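Nitrate reductase (Ulva prolifera, PDB 5YLY) probably catalyses the NADH-dependent reduction of nitrate to nitrite in nitrate assimilation, the cytochrome b5 reductase domain in this crystal structure being its FAD-binding part. Local coordinates at residues L174-L185 and L212-V223; T192-N200 and I243-F253. All coordinates share one frame; numbering follows the deposited sequence.

Contact 1 of 2, residues L174-L185 and L212-V223; sequences LTPMYQVMKAIL and LEALAKSHPDRV. With FAD (flavin-adenine dinucleotide), chain C.
M181 and L185 of helix 174-185 meet L212, L215 and V223 in the tightly packed part of this contact. The thioether of M181 lies across L212, SD 4.1 Å from L212 CD2. Its chain then bends at the last torsion (chi3 75°), which brings M181 CE against L215 and V223, 3.9 Å from L215 CD1. L185 divides its branches: CD1 rests against V223 CG1 and L215 CD2, while CD2 touches both H219 CB and R222 CB. Nearer the flavin end of the helix, L174 and L212 reach each other tip to tip, CD2 of L174 3.9 Å from CD1 of L212. The Y178 ring slants past L215, Y178 CE1 to L215 CD1 being 3.9 Å. One face of that ring carries K182 CD.

The more solvent-accessible side is made by L185 with the partly exposed H219 and R222. L185 CB sits over the centre of the H219 ring, 3.8 Å from the centroid and only 6° off the normal, a CH-pi contact. L185 CD2 likewise lies over one face of the R222 guanidinium, whose edge turns to the I184 carbonyl. Only that bond is loose: R222 NH2 to I184 O measures 3.4 Å and is weak. The firmer partner of this arginine is the T192 carbonyl, which accepts from NH1.

At the other end of helix 174-185, T175 OG1 donates to FAD O4 at 2.7 Å, so the packed helix also reaches the isoalloxazine. The two helix axes approach to 11.8 Å and cross at 27°, pointing the same way, as neighbours on one side of a parallel sheet. Beneath them M181 touches M167 of strand 164-170 and I225 of strand 223-229, and L212 touches L196 of strand 193-200, which lies between those two strands.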
# COMPACT_ATOMS: atom_id res chain seq x y z
N LEU A 174 1.12 -2.12 -3.02
CA LEU A 174 0.22 -2.84 -2.15
C LEU A 174 -0.07 -2.18 -0.79
O LEU A 174 -1.20 -2.27 -0.33
CB LEU A 174 0.69 -4.30 -1.91
CG LEU A 174 -0.25 -5.10 -0.99
CD1 LEU A 174 -1.57 -5.49 -1.66
CD2 LEU A 174 0.46 -6.24 -0.28
N THR A 175 0.95 -1.62 -0.09
CA THR A 175 0.71 -1.17 1.31
C THR A 175 -0.36 -0.07 1.44
O THR A 175 -1.14 -0.20 2.39
CB THR A 175 1.99 -0.84 2.03
OG1 THR A 175 2.65 0.20 1.34
CG2 THR A 175 2.91 -2.08 2.14
N PRO A 176 -0.57 0.89 0.49
CA PRO A 176 -1.73 1.79 0.64
C PRO A 176 -3.04 0.99 0.62
O PRO A 176 -3.95 1.33 1.36
CB PRO A 176 -1.60 2.73 -0.56
CG PRO A 176 -0.10 2.78 -0.82
CD PRO A 176 0.26 1.32 -0.65
N MET A 177 -3.13 -0.08 -0.21
CA MET A 177 -4.35 -0.93 -0.26
C MET A 177 -4.51 -1.71 1.04
O MET A 177 -5.60 -1.72 1.61
CB MET A 177 -4.30 -1.95 -1.45
CG MET A 177 -4.12 -1.30 -2.78
SD MET A 177 -5.27 0.07 -3.02
CE MET A 177 -4.53 0.84 -4.42
N TYR A 178 -3.44 -2.35 1.50
CA TYR A 178 -3.44 -3.14 2.74
C TYR A 178 -3.94 -2.30 3.96
O TYR A 178 -4.74 -2.78 4.76
CB TYR A 178 -2.02 -3.68 2.95
CG TYR A 178 -1.88 -4.68 4.06
CD1 TYR A 178 -2.58 -5.88 4.05
CD2 TYR A 178 -1.04 -4.43 5.14
CE1 TYR A 178 -2.44 -6.82 5.08
CE2 TYR A 178 -0.85 -5.38 6.15
CZ TYR A 178 -1.56 -6.57 6.12
OH TYR A 178 -1.37 -7.50 7.13
N GLN A 179 -3.53 -1.05 4.04
CA GLN A 179 -3.94 -0.17 5.14
C GLN A 179 -5.49 0.03 5.11
O GLN A 179 -6.17 -0.07 6.15
CB GLN A 179 -3.23 1.20 5.01
CG GLN A 179 -3.59 2.17 6.14
CD GLN A 179 -3.43 3.58 5.69
OE1 GLN A 179 -4.19 4.05 4.84
NE2 GLN A 179 -2.40 4.27 6.15
N VAL A 180 -6.04 0.29 3.90
CA VAL A 180 -7.49 0.49 3.72
C VAL A 180 -8.23 -0.82 3.99
O VAL A 180 -9.26 -0.81 4.69
CB VAL A 180 -7.81 1.11 2.32
CG1 VAL A 180 -9.33 1.26 2.11
CG2 VAL A 180 -7.14 2.47 2.17
N MET A 181 -7.70 -1.96 3.48
CA MET A 181 -8.34 -3.27 3.70
C MET A 181 -8.44 -3.55 5.20
O MET A 181 -9.49 -3.93 5.67
CB MET A 181 -7.49 -4.39 3.04
CG MET A 181 -7.50 -4.32 1.54
SD MET A 181 -6.29 -5.51 0.88
CE MET A 181 -7.22 -7.04 1.16
N LYS A 182 -7.36 -3.35 5.94
CA LYS A 182 -7.42 -3.59 7.39
C LYS A 182 -8.39 -2.64 8.11
O LYS A 182 -9.14 -3.08 9.00
CB LYS A 182 -6.04 -3.48 7.99
CG LYS A 182 -5.16 -4.68 7.64
CD LYS A 182 -3.73 -4.39 8.07
CE LYS A 182 -3.55 -4.49 9.55
NZ LYS A 182 -2.19 -4.05 9.94
N ALA A 183 -8.39 -1.37 7.72
CA ALA A 183 -9.28 -0.37 8.37
C ALA A 183 -10.75 -0.76 8.19
O ALA A 183 -11.55 -0.59 9.12
CB ALA A 183 -9.04 1.00 7.77
N ILE A 184 -11.08 -1.35 7.04
CA ILE A 184 -12.45 -1.78 6.72
C ILE A 184 -12.80 -3.11 7.38
O ILE A 184 -13.87 -3.26 7.96
CB ILE A 184 -12.63 -1.85 5.17
CG1 ILE A 184 -12.61 -0.43 4.55
CG2 ILE A 184 -13.94 -2.57 4.79
CD1 ILE A 184 -12.58 -0.45 3.01
N LEU A 185 -11.93 -4.09 7.21
CA LEU A 185 -12.23 -5.45 7.66
C LEU A 185 -12.14 -5.65 9.16
O LEU A 185 -12.85 -6.49 9.71
CB LEU A 185 -11.35 -6.46 6.88
CG LEU A 185 -11.55 -6.49 5.34
CD1 LEU A 185 -10.52 -7.34 4.67
CD2 LEU A 185 -12.97 -6.94 4.95
N LEU A 212 -2.42 -11.39 3.12
CA LEU A 212 -3.54 -11.19 2.20
C LEU A 212 -4.42 -12.42 2.18
O LEU A 212 -5.65 -12.30 2.27
CB LEU A 212 -3.04 -10.87 0.79
CG LEU A 212 -2.38 -9.49 0.59
CD1 LEU A 212 -1.75 -9.40 -0.81
CD2 LEU A 212 -3.40 -8.35 0.81
N GLU A 213 -3.81 -13.61 2.06
CA GLU A 213 -4.58 -14.85 2.07
C GLU A 213 -5.37 -15.03 3.38
O GLU A 213 -6.52 -15.45 3.33
CB GLU A 213 -3.71 -16.07 1.75
CG GLU A 213 -3.32 -16.07 0.26
CD GLU A 213 -4.50 -16.03 -0.69
OE1 GLU A 213 -5.26 -17.02 -0.72
OE2 GLU A 213 -4.74 -14.97 -1.32
N ALA A 214 -4.76 -14.67 4.53
CA ALA A 214 -5.43 -14.79 5.84
C ALA A 214 -6.62 -13.82 5.94
O ALA A 214 -7.64 -14.18 6.54
CB ALA A 214 -4.45 -14.55 6.97
N LEU A 215 -6.53 -12.62 5.33
CA LEU A 215 -7.65 -11.67 5.31
C LEU A 215 -8.80 -12.22 4.48
O LEU A 215 -9.95 -12.14 4.90
CB LEU A 215 -7.23 -10.31 4.71
CG LEU A 215 -6.48 -9.32 5.60
CD1 LEU A 215 -6.09 -8.06 4.79
CD2 LEU A 215 -7.36 -8.87 6.81
N ALA A 216 -8.50 -12.77 3.30
CA ALA A 216 -9.52 -13.34 2.41
C ALA A 216 -10.18 -14.56 3.11
O ALA A 216 -11.42 -14.70 3.07
CB ALA A 216 -8.90 -13.76 1.08
N LYS A 217 -9.38 -15.35 3.84
CA LYS A 217 -9.89 -16.51 4.58
C LYS A 217 -10.79 -16.09 5.78
O LYS A 217 -11.79 -16.76 6.05
CB LYS A 217 -8.69 -17.34 5.08
CG LYS A 217 -9.07 -18.71 5.61
CD LYS A 217 -7.82 -19.55 5.90
CE LYS A 217 -8.12 -20.85 6.61
NZ LYS A 217 -8.67 -21.85 5.67
N SER A 218 -10.43 -15.00 6.48
CA SER A 218 -11.16 -14.60 7.67
C SER A 218 -12.33 -13.60 7.37
O SER A 218 -13.11 -13.32 8.26
CB SER A 218 -10.20 -14.11 8.75
OG SER A 218 -9.53 -12.95 8.29
N HIS A 219 -12.48 -13.11 6.13
CA HIS A 219 -13.64 -12.24 5.79
C HIS A 219 -14.09 -12.70 4.38
O HIS A 219 -14.11 -11.89 3.44
CB HIS A 219 -13.23 -10.75 5.81
CG HIS A 219 -12.55 -10.34 7.07
ND1 HIS A 219 -13.27 -9.83 8.14
CD2 HIS A 219 -11.24 -10.36 7.39
CE1 HIS A 219 -12.38 -9.56 9.07
NE2 HIS A 219 -11.15 -9.88 8.68
N PRO A 220 -14.48 -13.99 4.21
CA PRO A 220 -14.74 -14.52 2.86
C PRO A 220 -15.87 -13.86 2.09
O PRO A 220 -15.84 -13.89 0.87
CB PRO A 220 -15.03 -16.01 3.11
CG PRO A 220 -15.51 -16.06 4.52
CD PRO A 220 -14.57 -15.10 5.19
N ASP A 221 -16.86 -13.29 2.79
CA ASP A 221 -17.97 -12.68 2.06
C ASP A 221 -17.76 -11.20 1.83
O ASP A 221 -18.63 -10.57 1.23
CB ASP A 221 -19.30 -12.93 2.78
CG ASP A 221 -19.76 -14.37 2.79
OD1 ASP A 221 -19.14 -15.19 2.09
OD2 ASP A 221 -20.77 -14.66 3.43
N ARG A 222 -16.65 -10.62 2.33
CA ARG A 222 -16.40 -9.18 2.22
C ARG A 222 -15.22 -8.83 1.32
O ARG A 222 -15.12 -7.69 0.89
CB ARG A 222 -16.25 -8.52 3.62
CG ARG A 222 -17.62 -8.31 4.29
CD ARG A 222 -17.78 -6.92 4.87
NE ARG A 222 -17.19 -6.89 6.22
CZ ARG A 222 -16.40 -5.93 6.63
NH1 ARG A 222 -16.18 -4.87 5.86
NH2 ARG A 222 -15.86 -5.98 7.85
N VAL A 223 -14.36 -9.79 1.02
CA VAL A 223 -13.19 -9.50 0.18
C VAL A 223 -12.84 -10.67 -0.72
O VAL A 223 -13.06 -11.84 -0.34
CB VAL A 223 -11.99 -9.03 1.08
CG1 VAL A 223 -11.50 -10.15 2.01
CG2 VAL A 223 -10.82 -8.48 0.25
PA FAD C . 15.05 4.25 -6.37
O1A FAD C . 16.46 4.65 -6.21
O2A FAD C . 14.05 5.38 -6.26
O5B FAD C . 14.91 3.46 -7.79
C5B FAD C . 13.80 3.73 -8.66
C4B FAD C . 13.18 2.44 -9.14
O4B FAD C . 14.17 1.60 -9.78
C3B FAD C . 12.58 1.55 -8.06
O3B FAD C . 11.31 2.02 -7.62
C2B FAD C . 12.51 0.19 -8.78
O2B FAD C . 11.31 0.05 -9.53
C1B FAD C . 13.74 0.24 -9.70
N9A FAD C . 14.86 -0.59 -9.27
C8A FAD C . 16.06 -0.16 -8.77
N7A FAD C . 16.87 -1.13 -8.42
C5A FAD C . 16.16 -2.28 -8.72
C6A FAD C . 16.44 -3.65 -8.53
N6A FAD C . 17.47 -4.11 -7.82
N1A FAD C . 15.52 -4.55 -8.96
C2A FAD C . 14.38 -4.10 -9.50
N3A FAD C . 13.99 -2.83 -9.68
C4A FAD C . 14.92 -1.97 -9.26
N1 FAD C . 7.79 0.79 -0.95
C2 FAD C . 7.94 -0.23 -0.05
O2 FAD C . 8.87 -1.03 -0.15
N3 FAD C . 7.02 -0.36 1.00
C4 FAD C . 5.92 0.47 1.23
O4 FAD C . 5.23 0.33 2.22
C4X FAD C . 5.76 1.54 0.25
N5 FAD C . 4.73 2.34 0.36
C5X FAD C . 4.55 3.33 -0.61
C6 FAD C . 3.44 4.18 -0.51
C7 FAD C . 3.22 5.19 -1.45
C7M FAD C . 1.99 6.05 -1.32
C8 FAD C . 4.14 5.36 -2.52
C8M FAD C . 3.96 6.48 -3.53
C9 FAD C . 5.24 4.51 -2.63
C9A FAD C . 5.45 3.50 -1.68
N10 FAD C . 6.59 2.63 -1.74
C10 FAD C . 6.76 1.62 -0.81
C1' FAD C . 7.68 2.85 -2.70
C2' FAD C . 8.78 3.76 -2.15
O2' FAD C . 8.33 5.12 -2.10
C3' FAD C . 10.07 3.70 -2.96
O3' FAD C . 9.81 4.07 -4.31
C4' FAD C . 10.79 2.35 -2.90
O4' FAD C . 11.20 2.11 -1.55
C5' FAD C . 12.01 2.27 -3.80
O5' FAD C . 12.83 3.44 -3.59
P FAD C . 14.43 3.38 -3.71
O1P FAD C . 15.00 4.68 -3.28
O2P FAD C . 14.96 2.14 -3.03
O3P FAD C . 14.62 3.17 -5.27

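Contact 2 of 2, residues T192-N200 and I243-F253; sequences TEIRLLYAN and IDLDMCERALF
R195 and F253 form the polar-aromatic end of this contact. R195 CG stands over one face of the F253 ring, 3.6 Å from its centroid and 17° off the normal, a CH-pi contact. The arginine chain bends at chi2 (-65°), bringing the guanidinium back over the ring's rim with F253 CZ beneath its centre; the two planes are 40° apart, so this is no parallel stack. Next to it, E193 CB meets F253 CZ at 3.8 Å.

The apolar end is built on L197. L197 CD1 touches M247 SD at 3.9 Å and also A251 CB, its CD2 meets I243 CG2 tip to tip, and its CB packs on L252 CD2. A199 CB extends the patch to I243 CD1.

Outside this shell, R195 NH1 donates to I194 O (2.9 Å), from above the carbonyl plane but within the guanidinium plane, which should restrict the rotation of the group over F253. Shortened to alanine, this residue would give up the I194 bond and would probably open a gap over the face of F253 that CG and the guanidinium occupy. A water bridges A251 O (2.7 Å) and L196 O. At the far end of the helix D244 is the N-cap, its OD1 accepting from M247 N, while F253 O is held by N166 of strand 164-170.

The strand and helix run broadly antiparallel, their axes approaching to 9.0 Å: helix 245-251 packs on a parallel sheet, the alpha/beta arrangement of the NAD-binding domain of the ferredoxin reductase family.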
# COMPACT_ATOMS: atom_id res chain seq x y z
N THR A 192 -18.52 -2.47 4.14
CA THR A 192 -17.96 -2.20 2.81
C THR A 192 -17.29 -3.46 2.26
O THR A 192 -16.63 -4.18 3.01
CB THR A 192 -16.97 -1.01 2.89
OG1 THR A 192 -17.65 0.09 3.50
CG2 THR A 192 -16.45 -0.58 1.50
N GLU A 193 -17.53 -3.76 0.98
CA GLU A 193 -16.94 -4.92 0.29
C GLU A 193 -15.70 -4.45 -0.49
O GLU A 193 -15.62 -3.29 -0.93
CB GLU A 193 -17.92 -5.56 -0.70
CG GLU A 193 -19.22 -6.07 -0.12
CD GLU A 193 -20.14 -6.58 -1.21
OE1 GLU A 193 -20.91 -5.77 -1.78
OE2 GLU A 193 -20.04 -7.78 -1.54
N ILE A 194 -14.77 -5.36 -0.69
CA ILE A 194 -13.50 -5.04 -1.36
C ILE A 194 -13.15 -6.08 -2.40
O ILE A 194 -13.35 -7.27 -2.17
CB ILE A 194 -12.34 -4.98 -0.29
CG1 ILE A 194 -12.56 -3.86 0.77
CG2 ILE A 194 -10.95 -4.87 -0.94
CD1 ILE A 194 -11.69 -4.15 2.07
N ARG A 195 -12.56 -5.63 -3.52
CA ARG A 195 -11.97 -6.53 -4.50
C ARG A 195 -10.57 -6.05 -4.75
O ARG A 195 -10.38 -4.89 -5.10
CB ARG A 195 -12.76 -6.56 -5.83
CG ARG A 195 -14.14 -7.23 -5.70
CD ARG A 195 -14.04 -8.71 -5.37
NE ARG A 195 -15.37 -9.32 -5.26
CZ ARG A 195 -16.11 -9.37 -4.15
NH1 ARG A 195 -15.67 -8.81 -3.02
NH2 ARG A 195 -17.31 -9.94 -4.17
N LEU A 196 -9.58 -6.92 -4.57
CA LEU A 196 -8.20 -6.53 -4.85
C LEU A 196 -7.66 -7.28 -6.06
O LEU A 196 -7.81 -8.51 -6.16
CB LEU A 196 -7.31 -6.80 -3.61
CG LEU A 196 -5.78 -6.68 -3.81
CD1 LEU A 196 -5.36 -5.23 -4.12
CD2 LEU A 196 -5.02 -7.21 -2.56
N LEU A 197 -6.99 -6.53 -6.94
CA LEU A 197 -6.29 -7.10 -8.08
C LEU A 197 -4.82 -6.69 -7.89
O LEU A 197 -4.51 -5.51 -7.82
CB LEU A 197 -6.89 -6.63 -9.41
CG LEU A 197 -6.14 -7.06 -10.71
CD1 LEU A 197 -5.98 -8.58 -10.80
CD2 LEU A 197 -6.89 -6.60 -11.94
N TYR A 198 -3.94 -7.67 -7.71
CA TYR A 198 -2.55 -7.35 -7.38
C TYR A 198 -1.62 -7.91 -8.43
O TYR A 198 -1.53 -9.13 -8.60
CB TYR A 198 -2.24 -7.91 -5.96
CG TYR A 198 -0.89 -7.56 -5.34
CD1 TYR A 198 -0.17 -6.44 -5.76
CD2 TYR A 198 -0.37 -8.33 -4.29
CE1 TYR A 198 1.07 -6.13 -5.19
CE2 TYR A 198 0.83 -7.98 -3.67
CZ TYR A 198 1.56 -6.90 -4.14
OH TYR A 198 2.78 -6.63 -3.58
N ALA A 199 -0.90 -7.00 -9.12
CA ALA A 199 0.02 -7.38 -10.21
C ALA A 199 1.49 -7.28 -9.79
O ALA A 199 1.87 -6.33 -9.11
CB ALA A 199 -0.21 -6.50 -11.42
N ASN A 200 2.31 -8.28 -10.18
CA ASN A 200 3.74 -8.28 -9.88
C ASN A 200 4.48 -8.94 -11.01
O ASN A 200 3.87 -9.68 -11.78
CB ASN A 200 4.05 -9.02 -8.58
CG ASN A 200 3.52 -8.30 -7.39
OD1 ASN A 200 4.05 -7.26 -6.99
ND2 ASN A 200 2.38 -8.74 -6.91
N ILE A 243 -2.46 -6.55 -16.71
CA ILE A 243 -3.86 -6.32 -16.39
C ILE A 243 -4.57 -5.91 -17.72
O ILE A 243 -4.07 -5.06 -18.45
CB ILE A 243 -3.99 -5.24 -15.29
CG1 ILE A 243 -3.36 -5.74 -13.95
CG2 ILE A 243 -5.44 -4.82 -15.09
CD1 ILE A 243 -3.15 -4.69 -12.90
N ASP A 244 -5.67 -6.60 -18.06
CA ASP A 244 -6.48 -6.32 -19.25
C ASP A 244 -7.96 -6.26 -18.85
O ASP A 244 -8.27 -6.47 -17.67
CB ASP A 244 -6.19 -7.31 -20.40
CG ASP A 244 -6.56 -8.78 -20.20
OD1 ASP A 244 -7.10 -9.12 -19.12
OD2 ASP A 244 -6.31 -9.58 -21.12
N LEU A 245 -8.85 -5.94 -19.79
CA LEU A 245 -10.28 -5.83 -19.50
C LEU A 245 -10.86 -7.10 -18.89
O LEU A 245 -11.59 -7.02 -17.91
CB LEU A 245 -11.10 -5.40 -20.75
CG LEU A 245 -12.60 -5.17 -20.52
CD1 LEU A 245 -12.86 -4.06 -19.50
CD2 LEU A 245 -13.32 -4.88 -21.83
N ASP A 246 -10.54 -8.28 -19.49
CA ASP A 246 -11.00 -9.59 -19.02
C ASP A 246 -10.59 -9.83 -17.56
O ASP A 246 -11.42 -10.25 -16.76
CB ASP A 246 -10.44 -10.73 -19.89
CG ASP A 246 -11.48 -11.75 -20.29
OD1 ASP A 246 -12.04 -12.41 -19.38
OD2 ASP A 246 -11.77 -11.86 -21.50
N MET A 247 -9.34 -9.53 -17.22
CA MET A 247 -8.85 -9.69 -15.86
C MET A 247 -9.58 -8.76 -14.89
O MET A 247 -9.95 -9.19 -13.79
CB MET A 247 -7.35 -9.48 -15.79
CG MET A 247 -6.74 -9.99 -14.49
SD MET A 247 -4.98 -9.59 -14.43
CE MET A 247 -4.38 -10.43 -15.91
N CYS A 248 -9.81 -7.48 -15.31
CA CYS A 248 -10.53 -6.52 -14.47
C CYS A 248 -11.98 -6.97 -14.27
O CYS A 248 -12.51 -6.82 -13.17
CB CYS A 248 -10.46 -5.11 -15.07
SG CYS A 248 -8.81 -4.37 -15.03
N GLU A 249 -12.63 -7.52 -15.32
CA GLU A 249 -14.02 -7.98 -15.20
C GLU A 249 -14.12 -9.22 -14.30
O GLU A 249 -15.12 -9.38 -13.60
CB GLU A 249 -14.65 -8.25 -16.59
CG GLU A 249 -14.92 -6.97 -17.36
CD GLU A 249 -15.36 -7.11 -18.81
OE1 GLU A 249 -15.07 -8.15 -19.44
OE2 GLU A 249 -15.98 -6.14 -19.32
N ARG A 250 -13.12 -10.09 -14.34
CA ARG A 250 -13.14 -11.29 -13.49
C ARG A 250 -12.87 -10.95 -12.01
O ARG A 250 -13.52 -11.50 -11.13
CB ARG A 250 -12.13 -12.35 -13.98
CG ARG A 250 -12.57 -13.01 -15.30
CD ARG A 250 -11.67 -14.16 -15.74
NE ARG A 250 -10.41 -13.70 -16.32
CZ ARG A 250 -9.24 -13.70 -15.68
NH1 ARG A 250 -9.16 -14.14 -14.43
NH2 ARG A 250 -8.14 -13.26 -16.29
N ALA A 251 -11.92 -10.06 -11.75
CA ALA A 251 -11.46 -9.71 -10.41
C ALA A 251 -12.16 -8.58 -9.71
O ALA A 251 -12.10 -8.54 -8.48
CB ALA A 251 -9.97 -9.38 -10.49
N LEU A 252 -12.75 -7.63 -10.45
CA LEU A 252 -13.29 -6.41 -9.83
C LEU A 252 -14.77 -6.16 -10.02
O LEU A 252 -15.40 -6.75 -10.90
CB LEU A 252 -12.49 -5.20 -10.39
CG LEU A 252 -10.94 -5.28 -10.29
CD1 LEU A 252 -10.31 -4.14 -11.03
CD2 LEU A 252 -10.46 -5.29 -8.78
N PHE A 253 -15.32 -5.24 -9.22
CA PHE A 253 -16.72 -4.81 -9.38
C PHE A 253 -16.84 -3.85 -10.57
O PHE A 253 -15.95 -3.03 -10.80
CB PHE A 253 -17.20 -4.04 -8.13
CG PHE A 253 -17.25 -4.80 -6.83
CD1 PHE A 253 -18.08 -5.91 -6.68
CD2 PHE A 253 -16.51 -4.38 -5.73
CE1 PHE A 253 -18.15 -6.59 -5.46
CE2 PHE A 253 -16.60 -5.05 -4.50
CZ PHE A 253 -17.42 -6.16 -4.38
O HOH W 1 -10.56 -9.84 -6.64

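Both contacts are largely buried and share the parallel sheet of the NAD-binding domain. Strand 193-200 supplies contact 2 directly and follows helix 174-185 in the chain. Its alternate side chains separate the two: I194, L196 and Y198 face the helices of contact 1, whereas R195, L197 and A199 face helix 245-251. Contact 1 joins helix to helix, lies nearer the chain centre and extends to FAD through T175; contact 2 joins strand to helix, the side chain of L196 about 13 Å from FAD. Their arginines differ: R222's guanidinium is flanked by L185 and tied to the T192 carbonyl, whereas R195's lies on the F253 ring. R222 connects the contacts, its backbone O probably hydrogen-bonded to I194 N at 2.8 Å.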